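Local coordinates for uncharacterized NTF2-like protein (Cytophaga hutchinsonii ATCC 33406, PDB 3F14) that is of unknown function but adopts the NTF2-like fold of the SnoaL-like family, in which a curved sheet and helices commonly enclose a pocket, at residues Ile9-Ser14 against Leu61-Val66; Gly16-Val21 against Lys51-Met56; Ala23-Ile28 against Asp102-Ile107; Glu30-Gly35 against Thr106-Cys111; Gln72-Gly77 against Ser92-Tyr97. All coordinates share one frame; numbering follows the deposited sequence. Where two conformers were deposited one is given.

The five contacts show how a curved sheet and its helices close around what is probably a pocket. Contact 5, the hairpin of strands 72-82 and 88-100, has its centre about 7 Å from that of contact 1, where helix 2-14 meets strand 60-68, and about 10 Å from that of contact 4. Contacts 3 and 4 follow one another along strand 103-111 and share Thr106 and Ile107. Contact 2 lies on the helical side and reaches contact 4 where Phe18 packs on Trp31. Bound Tris, probably from the crystallisation liquor, lies about 3 Å from the side chain of Asp95 and about 4 Å from those of Leu61, Phe18 and Ser109, and may mark a pocket. Contacts 1, 4 and 5 also touch the second subunit.

Contact 1: Ile9-Ser14 against Leu61-Val66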
# COMPACT_ATOMS: atom_id res chain seq x y z
N ILE A 9 -0.11 2.51 17.74
CA ILE A 9 1.05 3.23 17.21
C ILE A 9 0.80 3.58 15.75
O ILE A 9 0.96 4.73 15.35
CB ILE A 9 2.33 2.38 17.29
CG1 ILE A 9 2.79 2.20 18.73
CG2 ILE A 9 3.46 3.04 16.49
CD1 ILE A 9 3.78 1.09 18.90
N ALA A 10 0.40 2.59 14.97
CA ALA A 10 0.16 2.77 13.53
C ALA A 10 -0.96 3.74 13.30
O ALA A 10 -0.89 4.59 12.41
CB ALA A 10 -0.14 1.40 12.86
N GLN A 11 -2.06 3.61 14.04
CA GLN A 11 -3.15 4.56 13.91
C GLN A 11 -2.71 5.99 14.14
O GLN A 11 -3.06 6.87 13.35
CB GLN A 11 -4.27 4.23 14.89
CG GLN A 11 -5.06 2.97 14.57
CD GLN A 11 -6.03 3.16 13.41
OE1 GLN A 11 -6.46 4.28 13.12
NE2 GLN A 11 -6.41 2.05 12.76
N HIS A 12 -1.93 6.23 15.19
CA HIS A 12 -1.45 7.58 15.47
C HIS A 12 -0.54 8.10 14.39
O HIS A 12 -0.74 9.20 13.89
CB HIS A 12 -0.69 7.62 16.80
CG HIS A 12 -1.58 7.71 17.99
ND1 HIS A 12 -1.92 6.61 18.75
CD2 HIS A 12 -2.18 8.78 18.56
CE1 HIS A 12 -2.69 7.01 19.76
NE2 HIS A 12 -2.86 8.32 19.66
N PHE A 13 0.43 7.30 13.93
CA PHE A 13 1.33 7.80 12.89
C PHE A 13 0.57 8.07 11.59
O PHE A 13 0.75 9.12 10.98
CB PHE A 13 2.50 6.82 12.64
CG PHE A 13 3.59 7.39 11.73
CD1 PHE A 13 3.49 7.39 10.36
CD2 PHE A 13 4.73 7.98 12.32
CE1 PHE A 13 4.45 7.97 9.57
CE2 PHE A 13 5.71 8.52 11.54
CZ PHE A 13 5.57 8.56 10.16
N SER A 14 -0.31 7.14 11.18
CA SER A 14 -0.99 7.28 9.90
C SER A 14 -1.92 8.50 9.87
O SER A 14 -2.14 9.10 8.84
CB SER A 14 -1.76 6.00 9.53
OG SER A 14 -0.85 5.02 8.98
N LEU A 61 -7.20 13.82 8.38
CA LEU A 61 -6.77 12.49 8.03
C LEU A 61 -7.73 11.45 8.59
O LEU A 61 -8.13 11.55 9.75
CB LEU A 61 -5.33 12.23 8.47
CG LEU A 61 -4.26 13.11 7.79
CD1 LEU A 61 -3.97 14.43 8.55
CD2 LEU A 61 -2.97 12.30 7.58
N THR A 62 -8.10 10.47 7.78
CA THR A 62 -9.04 9.43 8.16
C THR A 62 -8.47 8.07 7.76
O THR A 62 -8.25 7.82 6.60
CB THR A 62 -10.37 9.64 7.42
OG1 THR A 62 -10.85 10.96 7.73
CG2 THR A 62 -11.44 8.58 7.84
N ASN A 63 -8.18 7.25 8.75
CA ASN A 63 -7.73 5.89 8.52
C ASN A 63 -8.95 4.98 8.24
O ASN A 63 -9.93 5.02 8.98
CB ASN A 63 -6.95 5.38 9.72
CG ASN A 63 -5.65 6.14 9.97
OD1 ASN A 63 -5.06 6.72 9.05
ND2 ASN A 63 -5.20 6.10 11.23
N ASP A 64 -8.96 4.35 7.06
CA ASP A 64 -10.11 3.62 6.49
C ASP A 64 -10.10 2.08 6.68
O ASP A 64 -11.16 1.46 6.74
CB ASP A 64 -10.19 3.82 4.95
CG ASP A 64 -10.46 5.25 4.51
OD1 ASP A 64 -11.06 6.07 5.24
OD2 ASP A 64 -10.08 5.54 3.34
N ASN A 65 -8.91 1.47 6.70
CA ASN A 65 -8.79 -0.01 6.66
C ASN A 65 -7.46 -0.46 7.29
O ASN A 65 -6.51 0.32 7.25
CB ASN A 65 -8.87 -0.45 5.19
CG ASN A 65 -8.89 -1.96 5.03
OD1 ASN A 65 -9.66 -2.67 5.70
ND2 ASN A 65 -8.08 -2.47 4.09
N VAL A 66 -7.39 -1.68 7.88
CA VAL A 66 -6.21 -2.12 8.55
C VAL A 66 -5.99 -3.60 8.25
O VAL A 66 -6.94 -4.41 8.33
CB VAL A 66 -6.32 -2.01 10.09
CG1 VAL A 66 -5.04 -2.58 10.79
CG2 VAL A 66 -6.62 -0.61 10.54
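Two torsions prepare the meeting of Gln11 with Asn63: in Asn63, CG stands anti to the carbonyl carbon (chi1 -65°), and in Gln11 a bend at chi2 (-75°) turns CD out of an extended course. The two side chains slide past each other in opposite directions, with their amide planes 65° apart. Asn63 ND2 thereby gives to two oxygens of one residue. Its bond to Gln11 OE1, 2.9 Å long, is nearly straight at the hydrogen, although the donor sits well above the carbonyl plane of the glutamine amide. The second, from Asn63 ND2 to the main-chain Gln11 O at 3.1 Å, is more bent but uses a lone pair in the carbonyl plane. Both acceptors lie close to the plane of the Asn63 amide, whose rotation is fixed further by a hydrogen bond between Asn63 OD1 and Tyr93 OH. An alanine in place of Asn63 would probably leave both Gln11 oxygens and Tyr93 OH without this mate and set the Gln11 amide free to turn. Packing fills in around the pair: Ser14 CB rests 3.4 Å from Asn63 OD1, Val66 CG2 is 3.5 Å from Gln11 NE2, and Leu61 CD2 lies 3.5 Å from Ser14 O, which itself binds the Tris nitrogen. A helix packed across a curved sheet, here tied to strand 60-68 at the edge of the chain's own sheet, beside the bound Tris, is characteristic of the NTF2-like fold.

Contact 2: Gly16-Val21 against Lys51-Met56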
# COMPACT_ATOMS: atom_id res chain seq x y z
N GLY A 16 -1.30 11.27 11.28
CA GLY A 16 -0.48 12.47 11.37
C GLY A 16 -0.06 12.91 12.73
O GLY A 16 0.59 13.95 12.83
N ASP A 17 -0.41 12.16 13.76
CA ASP A 17 -0.08 12.49 15.12
C ASP A 17 1.27 11.87 15.45
O ASP A 17 1.40 11.04 16.34
CB ASP A 17 -1.16 12.01 16.11
CG ASP A 17 -0.98 12.58 17.52
OD1 ASP A 17 -0.06 13.40 17.74
OD2 ASP A 17 -1.74 12.12 18.42
N PHE A 18 2.28 12.33 14.73
CA PHE A 18 3.61 11.74 14.87
C PHE A 18 4.18 11.83 16.30
O PHE A 18 4.75 10.84 16.80
CB PHE A 18 4.60 12.38 13.92
CG PHE A 18 4.12 12.50 12.48
CD1 PHE A 18 3.64 11.44 11.75
CD2 PHE A 18 4.29 13.70 11.82
CE1 PHE A 18 3.29 11.60 10.43
CE2 PHE A 18 3.94 13.85 10.49
CZ PHE A 18 3.45 12.78 9.79
N PRO A 19 4.03 12.99 16.97
CA PRO A 19 4.64 13.13 18.31
C PRO A 19 4.18 12.08 19.31
O PRO A 19 4.92 11.77 20.23
CB PRO A 19 4.26 14.55 18.73
CG PRO A 19 4.05 15.25 17.44
CD PRO A 19 3.42 14.26 16.54
N ALA A 20 2.98 11.53 19.16
CA ALA A 20 2.50 10.47 20.05
C ALA A 20 3.32 9.19 19.96
O ALA A 20 3.25 8.37 20.87
CB ALA A 20 1.00 10.15 19.78
N VAL A 21 4.11 9.02 18.90
CA VAL A 21 4.82 7.75 18.73
C VAL A 21 6.33 7.88 18.54
O VAL A 21 7.01 6.87 18.33
CB VAL A 21 4.19 6.87 17.60
CG1 VAL A 21 2.76 6.51 17.96
CG2 VAL A 21 4.21 7.60 16.28
N LYS A 51 9.02 18.83 10.96
CA LYS A 51 8.92 19.82 9.87
C LYS A 51 7.54 19.72 9.20
O LYS A 51 6.90 20.74 8.90
CB LYS A 51 10.06 19.59 8.89
CG LYS A 51 10.10 20.43 7.64
CD LYS A 51 11.46 20.26 6.93
CE LYS A 51 11.43 20.69 5.47
NZ LYS A 51 10.48 21.83 5.23
N MSE A 52 7.04 18.48 9.05
CA MSE A 52 5.73 18.12 8.38
C MSE A 52 4.48 18.35 9.24
O MSE A 52 3.39 18.52 8.71
CB MSE A 52 5.73 16.63 7.89
CG MSE A 52 4.51 16.17 6.96
SE MSE A 52 4.59 14.41 6.33
CE MSE A 52 6.16 14.58 5.26
N LEU A 53 4.64 18.35 10.56
CA LEU A 53 3.55 18.39 11.52
C LEU A 53 2.54 19.52 11.30
O LEU A 53 1.33 19.25 11.32
CB LEU A 53 4.09 18.39 12.95
CG LEU A 53 3.09 18.15 14.07
CD1 LEU A 53 2.32 16.84 13.94
CD2 LEU A 53 3.81 18.24 15.41
N PRO A 54 2.98 20.76 11.04
CA PRO A 54 1.94 21.78 10.81
C PRO A 54 1.03 21.47 9.63
O PRO A 54 -0.19 21.76 9.69
CB PRO A 54 2.76 23.05 10.53
CG PRO A 54 4.10 22.78 11.13
CD PRO A 54 4.34 21.31 11.03
N GLU A 55 1.56 20.90 8.55
CA GLU A 55 0.73 20.47 7.41
C GLU A 55 -0.27 19.44 7.84
O GLU A 55 -1.42 19.47 7.38
CB GLU A 55 1.55 19.91 6.27
CG GLU A 55 0.71 19.78 5.03
CD GLU A 55 1.42 19.15 3.87
OE1 GLU A 55 2.50 18.54 4.08
OE2 GLU A 55 0.86 19.28 2.76
N MSE A 56 0.10 18.49 8.68
CA MSE A 56 -0.85 17.50 9.19
C MSE A 56 -1.93 18.14 10.08
O MSE A 56 -3.11 17.80 9.92
CB MSE A 56 -0.10 16.46 10.01
CG MSE A 56 0.92 15.63 9.22
SE MSE A 56 0.28 14.54 7.82
CE MSE A 56 0.28 15.70 6.33
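Met56, a selenomethionine, meets Gly16 and Phe18 in succession along its length. Its CB lies 3.8 Å from Gly16 O. The first torsion (chi1 -64°) sets CG anti to the carbonyl carbon, and there CG comes to 3.7 Å from Phe18 CE2, the two side chains crossing at about a right angle. A bend at chi2 then brings SE to 4.1 Å from Phe18 CZ, an oblique Met-aromatic contact, with Gly16 CA close by; beyond SE the chain leads away from the loop. Met52, the other selenomethionine, places its SE 4.0 Å from the same Phe18 CZ in the conformer given, also obliquely. Leu53 covers the neighbouring ground: its CD2 meets Pro19 CG tip to tip at 3.6 Å, while its CD1 lies 3.5 Å from Gly16 O. Gly16 follows helix 2-14 in a Schellman motif with positive phi, where a CB would press on the preceding carbonyl O and sit a tight 3.1 Å from Met56 CB. Phe18 also meets the ring of Phe13 on that helix. Between Gly16-Val21 and Lys51-Met56 the contact thus rests on dispersion and shape, through the polarisable chalcogen of two (seleno)methionines, methyl groups and a ring, with nothing strongly directional between them.

Contact 3: Ala23-Ile28 against Asp102-Ile107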
# COMPACT_ATOMS: atom_id res chain seq x y z
N ALA A 23 8.58 8.16 20.74
CA ALA A 23 9.18 7.26 21.75
C ALA A 23 9.15 5.78 21.33
O ALA A 23 9.85 4.98 21.95
CB ALA A 23 8.49 7.44 23.07
N CYS A 24 8.35 5.40 20.32
CA CYS A 24 8.29 4.06 19.80
C CYS A 24 9.20 3.84 18.61
O CYS A 24 9.24 2.74 18.09
CB CYS A 24 6.85 3.76 19.34
SG CYS A 24 5.63 4.10 20.62
N PHE A 25 9.90 4.87 18.13
CA PHE A 25 10.79 4.70 16.99
C PHE A 25 11.99 3.89 17.35
O PHE A 25 12.64 4.14 18.38
CB PHE A 25 11.31 6.04 16.48
CG PHE A 25 10.29 6.91 15.70
CD1 PHE A 25 8.93 6.58 15.59
CD2 PHE A 25 10.73 8.08 15.11
CE1 PHE A 25 8.06 7.41 14.83
CE2 PHE A 25 9.87 8.91 14.39
CZ PHE A 25 8.54 8.56 14.25
N ASN A 26 12.34 2.93 16.50
CA ASN A 26 13.64 2.27 16.64
C ASN A 26 14.77 3.28 16.41
O ASN A 26 14.66 4.19 15.60
CB ASN A 26 13.71 1.10 15.66
CG ASN A 26 14.85 0.15 15.94
OD1 ASN A 26 15.98 0.36 15.50
ND2 ASN A 26 14.56 -0.91 16.70
N ASP A 27 15.91 3.06 17.06
CA ASP A 27 17.08 3.93 16.87
C ASP A 27 17.43 4.08 15.38
O ASP A 27 17.88 5.15 14.98
CB ASP A 27 18.28 3.39 17.64
CG ASP A 27 18.17 3.64 19.13
OD1 ASP A 27 17.83 4.79 19.50
OD2 ASP A 27 18.36 2.69 19.89
N ILE A 28 17.25 3.03 14.59
CA ILE A 28 17.59 3.09 13.15
C ILE A 28 16.37 2.99 12.26
O ILE A 28 16.44 2.48 11.16
CB ILE A 28 18.72 2.08 12.77
CG1 ILE A 28 18.29 0.65 13.08
CG2 ILE A 28 20.01 2.45 13.54
CD1 ILE A 28 19.25 -0.42 12.46
N ASP A 102 8.31 -3.94 20.17
CA ASP A 102 7.48 -2.72 20.34
C ASP A 102 8.04 -1.42 19.72
O ASP A 102 7.51 -0.33 19.98
CB ASP A 102 7.17 -2.52 21.81
CG ASP A 102 8.40 -2.44 22.65
OD1 ASP A 102 9.47 -2.90 22.19
OD2 ASP A 102 8.29 -1.94 23.79
N THR A 103 9.04 -1.52 18.86
CA THR A 103 9.58 -0.36 18.19
C THR A 103 9.19 -0.41 16.72
O THR A 103 9.00 -1.50 16.17
CB THR A 103 11.12 -0.23 18.32
OG1 THR A 103 11.76 -1.25 17.53
CG2 THR A 103 11.50 -0.31 19.84
N ILE A 104 9.06 0.77 16.12
CA ILE A 104 8.82 0.85 14.66
C ILE A 104 10.17 0.75 14.02
O ILE A 104 11.03 1.64 14.23
CB ILE A 104 8.18 2.15 14.20
CG1 ILE A 104 6.84 2.42 14.93
CG2 ILE A 104 7.99 2.11 12.70
CD1 ILE A 104 6.25 3.80 14.57
N LYS A 105 10.38 -0.29 13.21
CA LYS A 105 11.62 -0.48 12.51
C LYS A 105 11.65 0.21 11.14
O LYS A 105 12.61 0.91 10.77
CB LYS A 105 11.92 -1.98 12.37
CG LYS A 105 13.30 -2.29 11.89
CD LYS A 105 14.37 -1.90 12.91
CE LYS A 105 15.79 -2.33 12.50
NZ LYS A 105 15.88 -3.81 12.37
N THR A 106 10.56 0.03 10.41
CA THR A 106 10.39 0.70 9.11
C THR A 106 8.96 1.13 8.91
O THR A 106 8.03 0.47 9.39
CB THR A 106 10.83 -0.15 7.91
OG1 THR A 106 9.95 -1.26 7.77
CG2 THR A 106 12.25 -0.68 8.07
N ILE A 107 8.79 2.25 8.20
CA ILE A 107 7.52 2.73 7.69
C ILE A 107 7.71 2.92 6.18
O ILE A 107 8.70 3.50 5.77
CB ILE A 107 7.08 4.07 8.32
CG1 ILE A 107 7.20 3.99 9.85
CG2 ILE A 107 5.64 4.39 7.81
CD1 ILE A 107 6.89 5.32 10.55
O HOH W 1 15.25 0.21 10.15
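Phe25 and Ile104 form a parallel bridge framed by two backbone bonds. Ile104 N gives to Cys24 O at 2.8 Å, and Asn26 N gives to Ile104 O at 2.9 Å; Thr103 CA adds a CA-H...O contact to Cys24 O.

The side-chain polar bonds centre on Asn26, whose CG stands anti to its backbone N (chi1 -166°). Asn26 ND2 gives an almost straight bond (175°) to Thr103 OG1 at 2.9 Å, with the hydroxyl oxygen in the amide plane; Thr103 OG1 is also hydrogen-bonded to Glu100 O. The other end, Asn26 OD1, accepts from Ile28 N at 3.1 Å. Replacing Asn26 by an alanine would probably leave Thr103 OG1 and Ile28 N without this partner and the turn free to shift. A water bridges the two segments farther on, donating to both Ile28 O and Lys105 O.

Among the packing contacts, Phe25 CD1 lies beside Ile104 CD1 at 4.0 Å. Lys105 runs alongside Asn26 and Ile28, its CD 3.7 Å from Asn26 CG, while its NZ forms a salt bridge with Glu100.

An Asx turn at Asn26 thus turns the corner after a short parallel pairing, before strand 29-33 continues along the same partner, strand 103-111.

Contact 4: Glu30-Gly35 against Thr106-Cys111; sequences EWNIIG and TITSYC
Ser109 OG is gripped by Trp31 NE1 and by Asp95 OD1 of the adjacent strand. The indole bond to Ser109 OG is 2.9 Å long, and the oxygen sits at the ring edge, only 5° out of its plane. Trp31 CG stands anti to the backbone N (chi1 -171°), and the indole lies across Ile107, whose CB is 3.6 Å from Trp31 CD1. Ile33 CG1 covers part of one face of the indole toward its rim, and Phe13 meets the ring edge-to-face. Below these side chains the strands run parallel, with Ile107 N bonded to Glu30 O, Asn32 N to Ile107 O, Ser109 N to Asn32 O and Ile34 N to Ser109 O. On the opposite face of the sheet from Trp31, Asn32 ND2 and Thr108 OG1 share a water. Farther along, Ile34 CG1 stands 3.6 Å from the centroid of the Tyr110 ring, almost on the ring normal, a CH-pi contact; Tyr110 OH is hydrogen-bonded to Glu76 of the second subunit. A second water spans Ile34 O, Ser109 O and Cys111 N where the direct pairing stops. The buried hydroxyl thus satisfies the indole N-H, and its second bond, to Asp95, would probably polarise the hydroxyl and make it a better acceptor.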
# COMPACT_ATOMS: atom_id res chain seq x y z
N GLU A 30 13.60 3.63 9.57
CA GLU A 30 13.62 4.26 8.26
C GLU A 30 12.17 4.55 7.85
O GLU A 30 11.30 3.71 8.07
CB GLU A 30 14.25 3.34 7.21
CG GLU A 30 15.66 3.03 7.55
CD GLU A 30 16.43 2.29 6.44
OE1 GLU A 30 15.87 2.10 5.33
OE2 GLU A 30 17.58 1.90 6.75
N TRP A 31 11.94 5.71 7.25
CA TRP A 31 10.68 6.06 6.62
C TRP A 31 10.93 6.21 5.14
O TRP A 31 11.58 7.15 4.72
CB TRP A 31 10.08 7.33 7.20
CG TRP A 31 8.65 7.63 6.73
CD1 TRP A 31 7.82 6.80 6.08
CD2 TRP A 31 7.88 8.82 7.00
NE1 TRP A 31 6.61 7.40 5.88
CE2 TRP A 31 6.60 8.65 6.44
CE3 TRP A 31 8.15 10.01 7.68
CZ2 TRP A 31 5.61 9.64 6.51
CZ3 TRP A 31 7.16 11.01 7.72
CH2 TRP A 31 5.91 10.81 7.17
N ASN A 32 10.42 5.25 4.36
CA ASN A 32 10.50 5.21 2.91
C ASN A 32 9.20 5.81 2.35
O ASN A 32 8.18 5.14 2.34
CB ASN A 32 10.71 3.80 2.42
CG ASN A 32 10.82 3.71 0.92
OD1 ASN A 32 10.77 4.71 0.23
ND2 ASN A 32 10.97 2.50 0.42
N ILE A 33 9.23 7.05 1.90
CA ILE A 33 8.10 7.71 1.27
C ILE A 33 8.29 7.44 -0.23
O ILE A 33 9.12 8.05 -0.90
CB ILE A 33 8.01 9.20 1.59
CG1 ILE A 33 7.93 9.36 3.13
CG2 ILE A 33 6.77 9.81 0.87
CD1 ILE A 33 7.97 10.86 3.58
N ILE A 34 7.54 6.45 -0.74
CA ILE A 34 7.70 5.93 -2.09
C ILE A 34 7.60 7.04 -3.14
O ILE A 34 6.68 7.84 -3.14
CB ILE A 34 6.60 4.85 -2.36
CG1 ILE A 34 6.77 3.63 -1.43
CG2 ILE A 34 6.61 4.41 -3.83
CD1 ILE A 34 7.94 2.74 -1.72
N GLY A 35 8.59 7.06 -4.04
CA GLY A 35 8.67 8.08 -5.08
C GLY A 35 9.21 9.42 -4.61
O GLY A 35 9.34 10.33 -5.41
N THR A 106 10.56 0.03 10.41
CA THR A 106 10.39 0.70 9.11
C THR A 106 8.96 1.13 8.91
O THR A 106 8.03 0.47 9.39
CB THR A 106 10.83 -0.15 7.91
OG1 THR A 106 9.95 -1.26 7.77
CG2 THR A 106 12.25 -0.68 8.07
N ILE A 107 8.79 2.25 8.20
CA ILE A 107 7.52 2.73 7.69
C ILE A 107 7.71 2.92 6.18
O ILE A 107 8.70 3.50 5.77
CB ILE A 107 7.08 4.07 8.32
CG1 ILE A 107 7.20 3.99 9.85
CG2 ILE A 107 5.64 4.39 7.81
CD1 ILE A 107 6.89 5.32 10.55
N THR A 108 6.78 2.38 5.37
CA THR A 108 6.78 2.59 3.92
C THR A 108 5.44 3.22 3.54
O THR A 108 4.40 2.64 3.86
CB THR A 108 6.97 1.26 3.19
OG1 THR A 108 8.16 0.59 3.66
CG2 THR A 108 7.11 1.52 1.65
N SER A 109 5.46 4.40 2.91
CA SER A 109 4.20 5.09 2.60
C SER A 109 4.04 5.30 1.10
O SER A 109 4.91 5.88 0.45
CB SER A 109 4.15 6.42 3.31
OG SER A 109 4.18 6.32 4.74
N TYR A 110 2.89 4.84 0.60
CA TYR A 110 2.45 5.09 -0.78
C TYR A 110 1.39 6.15 -0.72
O TYR A 110 0.32 5.92 -0.16
CB TYR A 110 1.87 3.81 -1.40
CG TYR A 110 2.84 2.67 -1.51
CD1 TYR A 110 3.23 1.91 -0.41
CD2 TYR A 110 3.34 2.28 -2.76
CE1 TYR A 110 4.17 0.87 -0.54
CE2 TYR A 110 4.25 1.28 -2.88
CZ TYR A 110 4.70 0.52 -1.77
OH TYR A 110 5.61 -0.49 -1.93
N CYS A 111 1.62 7.30 -1.34
CA CYS A 111 0.73 8.46 -1.24
C CYS A 111 0.42 8.94 -2.63
O CYS A 111 1.33 9.26 -3.39
CB CYS A 111 1.40 9.60 -0.45
SG CYS A 111 2.01 9.14 1.19
O HOH W 2 10.52 0.17 2.24
O HOH W 3 4.45 7.98 -1.43

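Contact 5: Gln72-Gly77 against Ser92-Tyr97; sequences QIVIEG and SYCDIY
Val74 packs between Cys94 and Ile96 on one face of the hairpin. Its CG1 lies 3.5 Å from Cys94 SG, and its CG2 runs alongside Ile96, 4.1 Å from Ile96 CG1; this face turns to the second subunit, where Ile67 of that subunit packs on both Val74 and Ile96. On the other face, under helix 2-14, Ile75 CG1 approaches Tyr97 CE1 more loosely, at 4.4 Å.

The striking packing is that of Tyr93 on Gly77. Tyr93 CG occupies the crowded position between the backbone N and the carbonyl carbon (chi1 58°), and the ring lies over the cross-strand glycine, with Gly77 C 3.5 Å above the ring plane at its centre. Gly77 CA, 3.8 Å from the centroid of the Tyr93 ring, makes a CH-pi contact. A side chain on Gly77 would have no place, since its CB would fall 2.6 Å from Tyr93 OH. Tyr97 instead turns its edge to Ile73 O.

Between the faces runs the antiparallel backbone: Ile73 with Tyr97, Ile75 with Asp95 and Gly77 with Tyr93 are hydrogen-bonded pairs, the shortest bond being Tyr97 N to Ile73 O at 2.7 Å.

The polar edge faces the bound Tris, a probable pocket. Asp95 OD2 and Tyr97 OH both hold Ser14 OG, while Asp95 OD1, already bonded to Ser109, also binds the Tris molecule. A long hairpin with pocket residues on its helix-covered face and a dimer surface on the other is common among NTF2-like proteins.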
# COMPACT_ATOMS: atom_id res chain seq x y z
N GLN A 72 3.91 -7.00 11.23
CA GLN A 72 3.75 -5.92 10.26
C GLN A 72 2.29 -5.53 10.26
O GLN A 72 1.41 -6.35 10.48
CB GLN A 72 4.19 -6.29 8.82
CG GLN A 72 5.67 -6.58 8.56
CD GLN A 72 6.05 -6.53 7.07
OE1 GLN A 72 6.09 -5.45 6.45
NE2 GLN A 72 6.33 -7.69 6.49
N ILE A 73 2.01 -4.25 9.99
CA ILE A 73 0.64 -3.72 9.92
C ILE A 73 0.51 -2.70 8.76
O ILE A 73 1.45 -1.93 8.50
CB ILE A 73 0.14 -3.15 11.30
CG1 ILE A 73 -1.35 -2.76 11.25
CG2 ILE A 73 0.99 -1.98 11.76
CD1 ILE A 73 -1.95 -2.27 12.60
N VAL A 74 -0.64 -2.71 8.05
CA VAL A 74 -0.89 -1.87 6.89
C VAL A 74 -2.15 -1.05 7.15
O VAL A 74 -3.17 -1.65 7.54
CB VAL A 74 -1.06 -2.73 5.62
CG1 VAL A 74 -1.34 -1.84 4.40
CG2 VAL A 74 0.18 -3.67 5.39
N ILE A 75 -2.07 0.25 7.02
CA ILE A 75 -3.21 1.15 7.18
C ILE A 75 -3.43 1.89 5.88
O ILE A 75 -2.50 2.48 5.34
CB ILE A 75 -3.01 2.16 8.30
CG1 ILE A 75 -2.76 1.38 9.62
CG2 ILE A 75 -4.19 3.21 8.35
CD1 ILE A 75 -2.88 2.17 10.94
N GLU A 76 -4.64 1.83 5.36
CA GLU A 76 -5.09 2.68 4.27
C GLU A 76 -5.87 3.83 4.80
O GLU A 76 -6.65 3.64 5.74
CB GLU A 76 -6.00 1.90 3.34
CG GLU A 76 -5.34 0.67 2.67
CD GLU A 76 -6.30 0.00 1.70
OE1 GLU A 76 -6.54 0.57 0.60
OE2 GLU A 76 -6.85 -1.07 2.05
N GLY A 77 -5.78 4.98 4.18
CA GLY A 77 -6.59 6.11 4.57
C GLY A 77 -6.53 7.25 3.59
O GLY A 77 -5.96 7.09 2.49
N SER A 92 -4.67 9.78 -1.11
CA SER A 92 -4.95 8.45 -0.66
C SER A 92 -3.62 7.82 -0.25
O SER A 92 -2.67 7.84 -1.04
CB SER A 92 -5.58 7.62 -1.78
OG SER A 92 -6.90 8.09 -2.09
N TYR A 93 -3.55 7.28 0.96
CA TYR A 93 -2.32 6.68 1.45
C TYR A 93 -2.46 5.25 1.91
O TYR A 93 -3.50 4.80 2.37
CB TYR A 93 -1.68 7.54 2.60
CG TYR A 93 -2.55 7.78 3.80
CD1 TYR A 93 -2.70 6.83 4.83
CD2 TYR A 93 -3.21 8.99 3.96
CE1 TYR A 93 -3.51 7.08 5.92
CE2 TYR A 93 -3.96 9.26 5.07
CZ TYR A 93 -4.14 8.32 6.05
OH TYR A 93 -4.96 8.62 7.13
N CYS A 94 -1.36 4.53 1.76
CA CYS A 94 -1.19 3.21 2.31
C CYS A 94 0.16 3.22 3.05
O CYS A 94 1.20 3.40 2.43
CB CYS A 94 -1.19 2.15 1.20
SG CYS A 94 -0.91 0.48 1.86
N ASP A 95 0.11 3.04 4.37
CA ASP A 95 1.27 3.04 5.25
C ASP A 95 1.51 1.64 5.76
O ASP A 95 0.62 1.01 6.34
CB ASP A 95 1.08 3.97 6.44
CG ASP A 95 0.90 5.43 6.04
OD1 ASP A 95 1.53 5.91 5.08
OD2 ASP A 95 0.10 6.17 6.74
N ILE A 96 2.75 1.15 5.59
CA ILE A 96 3.13 -0.21 5.97
C ILE A 96 4.20 -0.13 7.07
O ILE A 96 5.24 0.51 6.87
CB ILE A 96 3.71 -0.98 4.76
CG1 ILE A 96 2.71 -1.01 3.63
CG2 ILE A 96 4.17 -2.39 5.17
CD1 ILE A 96 3.22 -1.66 2.31
N TYR A 97 3.90 -0.72 8.23
CA TYR A 97 4.81 -0.69 9.37
C TYR A 97 5.40 -2.04 9.61
O TYR A 97 4.68 -3.03 9.62
CB TYR A 97 4.03 -0.26 10.64
CG TYR A 97 3.35 1.09 10.55
CD1 TYR A 97 2.12 1.24 9.92
CD2 TYR A 97 3.93 2.24 11.08
CE1 TYR A 97 1.51 2.44 9.77
CE2 TYR A 97 3.33 3.45 10.95
CZ TYR A 97 2.10 3.56 10.31
OH TYR A 97 1.52 4.78 10.14